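Local coordinates for uncharacterized IolB-like protein (Salmonella typhimurium LT2, PDB 2QJV) that is probably a metal-dependent sugar isomerase of the KduI/IolB family, built on the cupin fold and binding nickel in the crystal, at residues Ser13-His18 with Gly30-Gln35; Leu53-Gly58 with Thr101-Ala106; Gly179-Leu184 with Arg253-Glu258. The protein carries 2 engineered substitutions. All coordinates share one frame; numbering follows the deposited sequence.

How the interactions relate
Interactions 1 and 2 belong to one antiparallel sheet. Strand 30-35 of interaction 1 lies beside strand 104-111 of interaction 2, and Trp-34 N sits 2.8 Å from Leu-105 O, a probable hydrogen bond. Their centres are about 11 Å apart. Each has a classic beta bulge. Interaction 1 is at one of the sheet's two outermost strands within the chain, 16-19, partly buried, with a polar Asn-Asp-His chain beside a second subunit. Interaction 2 is more fully buried and mostly aliphatic. Interaction 3 is on the opposite side of the chain's centre, about 30 Å from interaction 1 between centres. It joins a loop to another sheet through few bonds and a water.

Interaction 1. Residues Ser13-His18 with Gly30-Gln35; sequences SGNIQH and GFDVWQ
Asn-15 lies flat over Trp-34, its amide and the indole plane only 7° apart. Its CB sits over one face of the six-membered ring, 3.5 Å from the centroid, a CH-pi contact. CG is anti to the backbone N (chi1 -170°), which sets it 3.7 Å from Trp-34 CZ2. ND2 gives two hydrogen bonds, one to Val-33 O at 3.1 Å and one to Asp-32 OD1 at 3.3 Å. Both acceptors lie near the amide plane, but ND2 stands above the carbonyl plane of Val-33.

Asp-32 and His-18 run side by side, pointing the same way. His-18 ND1 donates to Asp-32 OD1 at 2.6 Å, in the plane of the imidazole and on the syn lone pair. ND2 of Asn-15 takes the anti lone pair of the same oxygen. Ile-16 CG1 packs on Val-33 CG1 at 3.7 Å.

The backbones are antiparallel. Ile-16 and Gln-17 both face Val-33, a classic beta bulge, and Asn-15 centres an inverse gamma turn. Glu-27 of the second subunit accepts from His-18 NE2, and Ala-176 of that subunit packs on Asn-15 and Trp-34.

One carboxylate oxygen thus receives two donors. With carboxylates at both ring nitrogens, His-18 is probably protonated, which would add a charged link to Glu-27 of the second subunit.

Interaction 2. Residues Leu53-Gly58 with Thr101-Ala106; sequences LVLVAG and TDLELA
Val-56 and Ala-106 meet at the apolar centre, where Val-56 CG2 touches Ala-106 CB at 3.8 Å. Val-54 lies on the same face, its CB 4.1 Å from Ala-106 CB. Leu-242 packs on all three, so here strand 238-246 of another sheet packs against this face. Leucines fill the other face. Leu-105 CD1 reaches Leu-55 CD1 at 4.1 Å and also touches Leu-53 CB. Leu-103 CD1 packs on Leu-55 CG and lies against the carbonyl of Ala-57.

The backbones pair antiparallel. Val-54 and Ala-106 exchange two N-H...O bonds. Val-56 and Ala-57 then both face Glu-104, a classic beta bulge. Val-56 N gives a bent bond (132°) to Glu-104 O, nearly along the C=O axis, and Ala-57 N adds a weak one to the same oxygen. Glu-104 N returns a straight bond to Ala-57 O.

The polar edge starts at Glu-104. CG is anti to the backbone N (chi1 -174°) and the chain beyond it is extended. It crosses Val-56 obliquely, with CD 3.6 Å from Val-56 CG1. OE1 comes within 3.8 Å of Ala-57 CB. Its charge is answered outside the pair: OE2 accepts from Tyr-189 and makes a salt bridge to Arg-191. At the far end Gly-58 CA lies 3.4 Å from Thr-101 OG1 and 3.5 Å from Asp-102 O, the latter a CA-H...O contact.

The contact therefore joins two central strands of the sheet by aliphatic packing. It also buries one carboxylate, that of Glu-104, which the Arg-191 and Tyr-189 partners would be expected to keep ionised.

Interaction 3. Residues Gly179-Leu184 with Arg253-Glu258; sequences GQETYL and RFTWEE
Glu-181 and Arg-253 bring their backbones to 4.5 Å between CA atoms, where the two chains run about 90° apart and are joined by a single backbone hydrogen bond, from Thr-182 N to Arg-253 O at 3.1 Å, with the donor 41° above the carbonyl plane.

The main side-chain bond is between Thr-255 and Glu-181, which cross at about a right angle. Thr-255 OG1 donates to Glu-181 OE1 at 2.6 Å, meeting the carboxylate on its anti side. Glu-181 has CG anti to the backbone N (chi1 -168°) and an extended chain beyond, with CG lying 3.7 Å from Arg-253 O. The same oxygen receives a CA-H...O contact from Glu-181 CA. The other carboxylate oxygen, OE2, accepts from the backbone N of Asp-174.

Arg-253 has the largest share of surface buried by the other segment. Its CB rests 3.8 Å from Gln-180 O, and its CD lies near Gly-179. A water links Thr-255 to Gln-180. It donates to Thr-255 OG1 at 2.9 Å and has Gln-180 O and OE1 as alternative acceptors.

The side chain of Phe-254 leaves the chain away from 179-184. Its ring meets that of His-171, a ligand of the bound nickel together with His-173, Glu-186 and His-229. Leu-184 O is bonded to His-173 ND1, so both segments border that metal site.

Thr-255 OG1 thus donates a hydrogen bond to Glu-181 and accepts one from the water. These hydrogen bonds, with the one backbone bond, join the loop after strand 238-246 to the start of strand 181-193, close to the nickel site.

Interaction 1. Residues Ser13-His18 with Gly30-Gln35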
# COMPACT_ATOMS: atom_id res chain seq x y z
N SER A 13 3.33 -8.82 29.25
CA SER A 13 3.76 -8.19 30.51
C SER A 13 4.76 -7.04 30.27
O SER A 13 5.38 -6.92 29.19
CB SER A 13 4.32 -9.26 31.45
OG SER A 13 5.58 -9.67 31.08
N GLY A 14 4.92 -6.23 31.31
CA GLY A 14 5.77 -5.05 31.20
C GLY A 14 5.11 -3.89 30.49
O GLY A 14 3.90 -3.66 30.63
N ASN A 15 5.90 -3.17 29.68
CA ASN A 15 5.44 -1.96 28.98
C ASN A 15 4.76 -2.32 27.66
O ASN A 15 5.30 -2.14 26.58
CB ASN A 15 6.64 -1.05 28.77
CG ASN A 15 6.31 0.38 28.25
OD1 ASN A 15 7.23 1.03 27.72
ND2 ASN A 15 5.08 0.86 28.42
N ILE A 16 3.58 -2.91 27.78
CA ILE A 16 2.84 -3.52 26.63
C ILE A 16 2.41 -2.51 25.57
O ILE A 16 2.25 -2.84 24.37
CB ILE A 16 1.60 -4.36 27.14
CG1 ILE A 16 0.52 -3.48 27.78
CG2 ILE A 16 2.06 -5.44 28.09
CD1 ILE A 16 -0.83 -4.24 27.96
N GLN A 17 2.24 -1.26 26.00
CA GLN A 17 1.96 -0.14 25.07
C GLN A 17 2.91 1.02 25.32
O GLN A 17 3.08 1.43 26.45
CB GLN A 17 0.51 0.37 25.16
CG GLN A 17 -0.54 -0.58 24.47
CD GLN A 17 -0.46 -0.63 22.96
OE1 GLN A 17 0.36 0.08 22.34
NE2 GLN A 17 -1.27 -1.49 22.35
N HIS A 18 3.55 1.50 24.26
CA HIS A 18 4.47 2.64 24.32
C HIS A 18 4.25 3.53 23.09
O HIS A 18 4.79 3.27 22.01
CB HIS A 18 5.97 2.25 24.45
CG HIS A 18 6.87 3.45 24.44
ND1 HIS A 18 6.87 4.37 25.47
CD2 HIS A 18 7.72 3.93 23.50
CE1 HIS A 18 7.70 5.37 25.16
NE2 HIS A 18 8.24 5.11 23.97
N GLY A 30 1.68 11.41 24.77
CA GLY A 30 2.35 10.15 25.06
C GLY A 30 1.36 9.28 25.82
O GLY A 30 0.53 9.77 26.62
N PHE A 31 1.40 7.98 25.55
CA PHE A 31 0.56 7.04 26.24
C PHE A 31 1.32 5.71 26.45
O PHE A 31 1.71 5.04 25.50
CB PHE A 31 -0.77 6.82 25.47
CG PHE A 31 -1.69 5.86 26.16
CD1 PHE A 31 -2.35 6.24 27.31
CD2 PHE A 31 -1.85 4.57 25.69
CE1 PHE A 31 -3.17 5.34 27.96
CE2 PHE A 31 -2.65 3.67 26.34
CZ PHE A 31 -3.30 4.07 27.48
N ASP A 32 1.42 5.29 27.70
CA ASP A 32 2.05 4.05 28.07
C ASP A 32 1.14 3.18 28.92
O ASP A 32 0.37 3.67 29.74
CB ASP A 32 3.31 4.30 28.89
CG ASP A 32 4.47 4.81 28.04
OD1 ASP A 32 5.17 3.97 27.46
OD2 ASP A 32 4.66 6.05 27.92
N VAL A 33 1.24 1.87 28.71
CA VAL A 33 0.56 0.91 29.58
C VAL A 33 1.62 -0.06 30.10
O VAL A 33 2.52 -0.51 29.37
CB VAL A 33 -0.63 0.16 28.87
CG1 VAL A 33 -1.22 -0.94 29.81
CG2 VAL A 33 -1.73 1.13 28.41
N TRP A 34 1.49 -0.35 31.39
CA TRP A 34 2.34 -1.25 32.11
C TRP A 34 1.47 -2.33 32.73
O TRP A 34 0.49 -2.02 33.39
CB TRP A 34 3.15 -0.51 33.18
CG TRP A 34 4.22 0.40 32.64
CD1 TRP A 34 4.10 1.72 32.31
CD2 TRP A 34 5.59 0.06 32.43
NE1 TRP A 34 5.28 2.20 31.88
CE2 TRP A 34 6.23 1.22 31.95
CE3 TRP A 34 6.33 -1.10 32.60
CZ2 TRP A 34 7.58 1.25 31.61
CZ3 TRP A 34 7.71 -1.07 32.28
CH2 TRP A 34 8.30 0.11 31.78
N GLN A 35 1.81 -3.60 32.45
CA GLN A 35 1.14 -4.74 33.05
C GLN A 35 2.12 -5.34 34.05
O GLN A 35 3.14 -5.99 33.68
CB GLN A 35 0.67 -5.70 31.95
CG GLN A 35 -0.35 -6.73 32.34
CD GLN A 35 -1.70 -6.14 32.76
OE1 GLN A 35 -2.47 -5.59 31.93
NE2 GLN A 35 -2.02 -6.34 34.03

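Interaction 2. Residues Leu53-Gly58 with Thr101-Ala106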
# COMPACT_ATOMS: atom_id res chain seq x y z
N LEU A 53 -1.52 9.14 35.94
CA LEU A 53 -1.40 7.72 36.18
C LEU A 53 -2.79 7.22 36.40
O LEU A 53 -3.43 7.60 37.39
CB LEU A 53 -0.59 7.46 37.44
CG LEU A 53 0.95 7.50 37.40
CD1 LEU A 53 1.46 8.57 36.48
CD2 LEU A 53 1.50 7.63 38.83
N VAL A 54 -3.28 6.41 35.49
CA VAL A 54 -4.64 5.85 35.58
C VAL A 54 -4.53 4.37 35.94
O VAL A 54 -3.84 3.59 35.26
CB VAL A 54 -5.46 6.06 34.31
CG1 VAL A 54 -6.88 5.41 34.48
CG2 VAL A 54 -5.55 7.57 33.92
N LEU A 55 -5.17 4.00 37.07
CA LEU A 55 -5.25 2.58 37.50
C LEU A 55 -6.44 1.96 36.76
O LEU A 55 -7.61 2.13 37.15
CB LEU A 55 -5.33 2.43 39.03
CG LEU A 55 -4.07 2.71 39.88
CD1 LEU A 55 -3.52 4.13 39.74
CD2 LEU A 55 -4.34 2.42 41.39
N VAL A 56 -6.13 1.33 35.64
CA VAL A 56 -7.15 0.73 34.77
C VAL A 56 -7.80 -0.49 35.49
O VAL A 56 -9.01 -0.73 35.42
CB VAL A 56 -6.60 0.33 33.34
CG1 VAL A 56 -7.76 -0.30 32.51
CG2 VAL A 56 -5.88 1.52 32.59
N ALA A 57 -6.96 -1.24 36.19
CA ALA A 57 -7.35 -2.42 36.96
C ALA A 57 -6.26 -2.72 38.00
O ALA A 57 -5.05 -2.66 37.72
CB ALA A 57 -7.58 -3.60 36.05
N GLY A 58 -6.69 -3.02 39.22
CA GLY A 58 -5.77 -3.36 40.27
C GLY A 58 -5.40 -2.23 41.20
O GLY A 58 -5.85 -1.10 41.06
N THR A 101 -1.51 -5.33 43.97
CA THR A 101 -2.08 -6.51 43.36
C THR A 101 -1.50 -6.50 41.95
O THR A 101 -0.76 -5.59 41.58
CB THR A 101 -3.64 -6.48 43.28
OG1 THR A 101 -4.05 -5.48 42.34
CG2 THR A 101 -4.29 -6.25 44.68
N ASP A 102 -1.85 -7.50 41.15
CA ASP A 102 -1.55 -7.43 39.71
C ASP A 102 -2.19 -6.11 39.25
O ASP A 102 -3.29 -5.73 39.71
CB ASP A 102 -2.10 -8.62 38.94
CG ASP A 102 -1.34 -9.93 39.22
OD1 ASP A 102 -0.27 -9.95 39.88
OD2 ASP A 102 -1.84 -10.98 38.76
N LEU A 103 -1.48 -5.39 38.39
CA LEU A 103 -1.85 -4.05 38.01
C LEU A 103 -1.74 -3.75 36.52
O LEU A 103 -0.74 -4.07 35.85
CB LEU A 103 -0.92 -3.08 38.77
CG LEU A 103 -1.10 -1.56 38.58
CD1 LEU A 103 -2.41 -1.01 39.22
CD2 LEU A 103 0.14 -0.82 39.07
N GLU A 104 -2.78 -3.11 36.01
CA GLU A 104 -2.81 -2.56 34.65
C GLU A 104 -2.79 -1.06 34.82
O GLU A 104 -3.78 -0.45 35.24
CB GLU A 104 -4.03 -2.99 33.86
CG GLU A 104 -4.07 -2.58 32.39
CD GLU A 104 -5.43 -2.99 31.77
OE1 GLU A 104 -6.26 -3.65 32.48
OE2 GLU A 104 -5.67 -2.62 30.61
N LEU A 105 -1.63 -0.48 34.54
CA LEU A 105 -1.39 0.95 34.74
C LEU A 105 -1.22 1.70 33.45
O LEU A 105 -0.35 1.35 32.64
CB LEU A 105 -0.13 1.18 35.61
CG LEU A 105 0.31 2.63 35.92
CD1 LEU A 105 -0.60 3.29 36.95
CD2 LEU A 105 1.79 2.59 36.35
N ALA A 106 -2.00 2.78 33.29
CA ALA A 106 -1.88 3.69 32.14
C ALA A 106 -1.13 4.94 32.61
O ALA A 106 -1.41 5.49 33.68
CB ALA A 106 -3.25 4.04 31.52

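Interaction 3. Residues Gly179-Leu184 with Arg253-Glu258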
# COMPACT_ATOMS: atom_id res chain seq x y z
N GLY A 179 -12.52 29.81 18.47
CA GLY A 179 -13.87 29.67 19.02
C GLY A 179 -14.71 28.50 18.51
O GLY A 179 -15.88 28.38 18.90
N GLN A 180 -14.13 27.67 17.64
CA GLN A 180 -14.85 26.55 17.01
C GLN A 180 -14.20 25.23 17.20
O GLN A 180 -14.89 24.24 17.43
CB GLN A 180 -14.99 26.76 15.48
CG GLN A 180 -15.82 28.00 15.09
CD GLN A 180 -17.30 27.92 15.53
OE1 GLN A 180 -18.00 26.92 15.27
NE2 GLN A 180 -17.78 28.97 16.20
N GLU A 181 -12.87 25.17 17.01
CA GLU A 181 -12.15 23.94 17.08
C GLU A 181 -10.72 24.16 17.58
O GLU A 181 -10.13 25.20 17.38
CB GLU A 181 -12.14 23.28 15.69
CG GLU A 181 -11.68 21.86 15.66
CD GLU A 181 -11.80 21.22 14.29
OE1 GLU A 181 -12.83 21.41 13.60
OE2 GLU A 181 -10.87 20.48 13.93
N THR A 182 -10.19 23.15 18.24
CA THR A 182 -8.80 23.12 18.66
C THR A 182 -8.13 21.88 18.04
O THR A 182 -8.79 20.91 17.68
CB THR A 182 -8.63 23.07 20.21
OG1 THR A 182 -9.45 22.03 20.75
CG2 THR A 182 -8.99 24.42 20.87
N TYR A 183 -6.81 21.96 17.89
CA TYR A 183 -5.97 20.83 17.52
C TYR A 183 -5.69 20.03 18.80
O TYR A 183 -5.05 20.53 19.75
CB TYR A 183 -4.66 21.29 16.87
CG TYR A 183 -3.61 20.20 16.68
CD1 TYR A 183 -3.58 19.42 15.55
CD2 TYR A 183 -2.62 19.95 17.66
CE1 TYR A 183 -2.63 18.44 15.37
CE2 TYR A 183 -1.67 18.97 17.49
CZ TYR A 183 -1.66 18.22 16.33
OH TYR A 183 -0.72 17.20 16.15
N LEU A 184 -6.13 18.79 18.79
CA LEU A 184 -5.93 17.85 19.88
C LEU A 184 -5.62 16.47 19.33
O LEU A 184 -6.42 15.86 18.63
CB LEU A 184 -7.14 17.77 20.83
CG LEU A 184 -7.45 19.01 21.68
CD1 LEU A 184 -8.81 18.80 22.29
CD2 LEU A 184 -6.36 19.42 22.79
N ARG A 253 -12.63 21.57 22.01
CA ARG A 253 -13.52 22.21 21.05
C ARG A 253 -13.47 21.38 19.77
O ARG A 253 -12.38 21.13 19.22
CB ARG A 253 -13.14 23.65 20.77
CG ARG A 253 -13.19 24.56 21.94
CD ARG A 253 -13.12 25.99 21.43
NE ARG A 253 -12.48 26.90 22.38
CZ ARG A 253 -13.09 27.54 23.38
NH1 ARG A 253 -14.39 27.40 23.62
NH2 ARG A 253 -12.35 28.34 24.15
N PHE A 254 -14.63 20.94 19.30
CA PHE A 254 -14.65 20.07 18.13
C PHE A 254 -15.70 20.53 17.13
O PHE A 254 -16.57 21.38 17.43
CB PHE A 254 -14.88 18.59 18.57
CG PHE A 254 -16.14 18.38 19.35
CD1 PHE A 254 -17.40 18.32 18.69
CD2 PHE A 254 -16.11 18.28 20.75
CE1 PHE A 254 -18.61 18.17 19.41
CE2 PHE A 254 -17.33 18.13 21.48
CZ PHE A 254 -18.57 18.07 20.80
N THR A 255 -15.61 19.98 15.94
CA THR A 255 -16.58 20.23 14.89
C THR A 255 -17.23 18.90 14.50
O THR A 255 -16.55 17.91 14.29
CB THR A 255 -15.96 20.87 13.63
OG1 THR A 255 -15.29 22.06 14.00
CG2 THR A 255 -17.03 21.23 12.58
N TRP A 256 -18.54 18.91 14.39
CA TRP A 256 -19.28 17.75 13.91
C TRP A 256 -19.27 17.63 12.39
O TRP A 256 -19.36 18.62 11.70
CB TRP A 256 -20.73 17.79 14.38
CG TRP A 256 -20.91 17.24 15.77
CD1 TRP A 256 -20.56 15.99 16.22
CD2 TRP A 256 -21.55 17.89 16.84
NE1 TRP A 256 -20.92 15.84 17.53
CE2 TRP A 256 -21.54 16.99 17.94
CE3 TRP A 256 -22.13 19.16 16.99
CZ2 TRP A 256 -22.07 17.32 19.17
CZ3 TRP A 256 -22.67 19.49 18.22
CH2 TRP A 256 -22.63 18.57 19.30
N GLU A 257 -19.13 16.41 11.86
CA GLU A 257 -19.27 16.16 10.42
C GLU A 257 -20.69 16.55 10.06
O GLU A 257 -21.66 16.10 10.70
CB GLU A 257 -19.00 14.69 10.09
CG GLU A 257 -19.05 14.42 8.60
CD GLU A 257 -18.76 12.97 8.24
OE1 GLU A 257 -18.63 12.13 9.15
OE2 GLU A 257 -18.71 12.68 7.03
N GLU A 258 -20.84 17.41 9.06
CA GLU A 258 -22.15 18.00 8.78
C GLU A 258 -23.26 16.99 8.44
O GLU A 258 -24.42 17.16 8.85
CB GLU A 258 -22.05 19.09 7.68
O HOH W 1 -17.12 23.83 15.34